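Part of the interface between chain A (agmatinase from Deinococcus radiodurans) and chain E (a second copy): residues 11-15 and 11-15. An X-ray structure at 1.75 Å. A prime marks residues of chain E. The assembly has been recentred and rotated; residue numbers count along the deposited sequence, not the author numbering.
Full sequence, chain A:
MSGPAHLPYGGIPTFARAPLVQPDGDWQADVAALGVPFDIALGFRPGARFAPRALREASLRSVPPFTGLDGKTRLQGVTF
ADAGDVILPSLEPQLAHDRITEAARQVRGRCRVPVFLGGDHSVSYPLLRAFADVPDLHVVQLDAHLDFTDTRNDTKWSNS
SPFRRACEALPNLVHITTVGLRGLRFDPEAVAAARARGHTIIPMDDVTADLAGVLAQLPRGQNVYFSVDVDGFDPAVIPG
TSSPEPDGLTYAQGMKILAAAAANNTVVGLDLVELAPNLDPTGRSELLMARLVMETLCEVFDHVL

Chain A 11-15: GIPTF
Chain E 11-15: GIPTF

How do the two backbones lie before any side chain is considered? Residues 11 to 14 of each stretch form an irregular loop, and two copies of the same five residues meet around an approximate twofold relation. Their register is crossed: the CA of Ile12 lies 6.8 Å from the CA of Thr14′, and the CA of Thr14 lies 6.9 Å from the CA of Ile12′. The chains therefore run in opposing directions. Gly11′, at phi/psi 87/169, touches nothing opposite; at those angles a CB would jam against the preceding carbonyl O, and Gly11 (89/169) behaves alike.

What does Ile12′ meet? With phi/psi -75/132 and both chi angles m (-54° and -57°), its CA-to-CB bond points sideways, yet the end of the side chain comes nearer, placing CG2 3.5 Å from CG2 of Ile12. In that partner, Ile12, at -76/127 and also m, m (-55° and -60°), the CA-to-CB bond points toward chain E. The two methyls make a tight apolar contact. CG2 of Ile12′ also lies 3.9 Å from O of Pro13.

How do the prolines pair? Pro13′ (-81/98) and Pro13 (-73/104) both have C-gamma endo rings and CA-to-CB bonds pointing sideways, and CG of Pro13′ approaches CG of Pro13 at 3.8 Å, a second apolar contact. Neither carbonyl finds a partner: O of Pro13′ sits 4.0 Å from CG2 of Ile12, which can offer no hydrogen bond.

What do the last residues add? Thr14′ (-115/153, chi1 58°, p) sets CG2 4.1 Å from CG2 of Ile12, and Thr14 (-120/154, chi1 53°, p) does the same with CG2 4.1 Å from CG2 of Ile12′. Their hydroxyls are hydrogen-bonded elsewhere in the structure. The CA-to-CB bonds of Phe15′ (-57/130, chi1 -161°, t, chi2 71°) and Phe15 (-60/123, chi1 -160°, t, chi2 68°) point sideways, but the ends of their side chains lead away. No hydrogen bond crosses; the two stretches bury 228 Å² in all, both sides summed, and the side-chain contacts are apolar.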

# COMPACT_ATOMS: atom_id res chain seq x y z
N GLY A 11 -2.92 -12.17 21.61
CA GLY A 11 -2.84 -11.46 22.87
C GLY A 11 -2.85 -9.95 22.75
O GLY A 11 -2.73 -9.40 21.65
N ILE A 12 -3.01 -9.28 23.88
CA ILE A 12 -3.02 -7.82 23.92
C ILE A 12 -1.58 -7.35 23.79
O ILE A 12 -0.70 -7.77 24.54
CB ILE A 12 -3.58 -7.29 25.25
CG1 ILE A 12 -4.97 -7.88 25.50
CG2 ILE A 12 -3.65 -5.77 25.20
CD1 ILE A 12 -5.99 -7.54 24.43
N PRO A 13 -1.31 -6.46 22.83
CA PRO A 13 0.06 -5.98 22.66
C PRO A 13 0.58 -5.00 23.73
O PRO A 13 0.21 -3.83 23.73
CB PRO A 13 0.04 -5.36 21.27
CG PRO A 13 -1.34 -4.82 21.18
CD PRO A 13 -2.18 -5.94 21.75
N THR A 14 1.41 -5.51 24.63
CA THR A 14 2.04 -4.69 25.66
C THR A 14 3.51 -4.89 25.37
O THR A 14 3.89 -5.92 24.80
CB THR A 14 1.71 -5.15 27.10
OG1 THR A 14 1.99 -6.55 27.26
CG2 THR A 14 0.25 -4.88 27.41
N PHE A 15 4.35 -3.93 25.73
CA PHE A 15 5.76 -4.08 25.42
C PHE A 15 6.37 -5.32 26.05
O PHE A 15 6.32 -5.49 27.27
CB PHE A 15 6.56 -2.84 25.82
CG PHE A 15 7.88 -2.74 25.12
CD1 PHE A 15 7.92 -2.48 23.75
CD2 PHE A 15 9.07 -2.97 25.79
CE1 PHE A 15 9.13 -2.47 23.06
CE2 PHE A 15 10.29 -2.96 25.12
CZ PHE A 15 10.32 -2.72 23.75
N GLY E 11 -2.80 4.74 24.41
CA GLY E 11 -3.14 3.67 25.32
C GLY E 11 -3.05 2.27 24.75
O GLY E 11 -2.91 2.09 23.54
N ILE E 12 -3.14 1.27 25.63
CA ILE E 12 -3.10 -0.12 25.22
C ILE E 12 -4.45 -0.43 24.58
O ILE E 12 -5.50 -0.11 25.14
CB ILE E 12 -2.88 -1.05 26.42
CG1 ILE E 12 -1.62 -0.62 27.19
CG2 ILE E 12 -2.75 -2.49 25.95
CD1 ILE E 12 -0.36 -0.59 26.35
N PRO E 13 -4.44 -1.05 23.40
CA PRO E 13 -5.70 -1.36 22.74
C PRO E 13 -6.43 -2.61 23.22
O PRO E 13 -6.11 -3.72 22.81
CB PRO E 13 -5.29 -1.45 21.28
CG PRO E 13 -3.95 -2.10 21.37
CD PRO E 13 -3.30 -1.34 22.52
N THR E 14 -7.40 -2.40 24.09
CA THR E 14 -8.25 -3.48 24.58
C THR E 14 -9.62 -3.08 24.04
O THR E 14 -9.88 -1.90 23.81
CB THR E 14 -8.30 -3.55 26.12
OG1 THR E 14 -8.78 -2.31 26.65
CG2 THR E 14 -6.92 -3.85 26.67
N PHE E 15 -10.49 -4.05 23.81
CA PHE E 15 -11.81 -3.74 23.27
C PHE E 15 -12.57 -2.75 24.13
O PHE E 15 -12.69 -2.93 25.34
CB PHE E 15 -12.63 -5.02 23.11
CG PHE E 15 -13.78 -4.86 22.16
CD1 PHE E 15 -13.55 -4.74 20.80
CD2 PHE E 15 -15.08 -4.77 22.63
CE1 PHE E 15 -14.61 -4.53 19.91
CE2 PHE E 15 -16.14 -4.56 21.76
CZ PHE E 15 -15.90 -4.44 20.40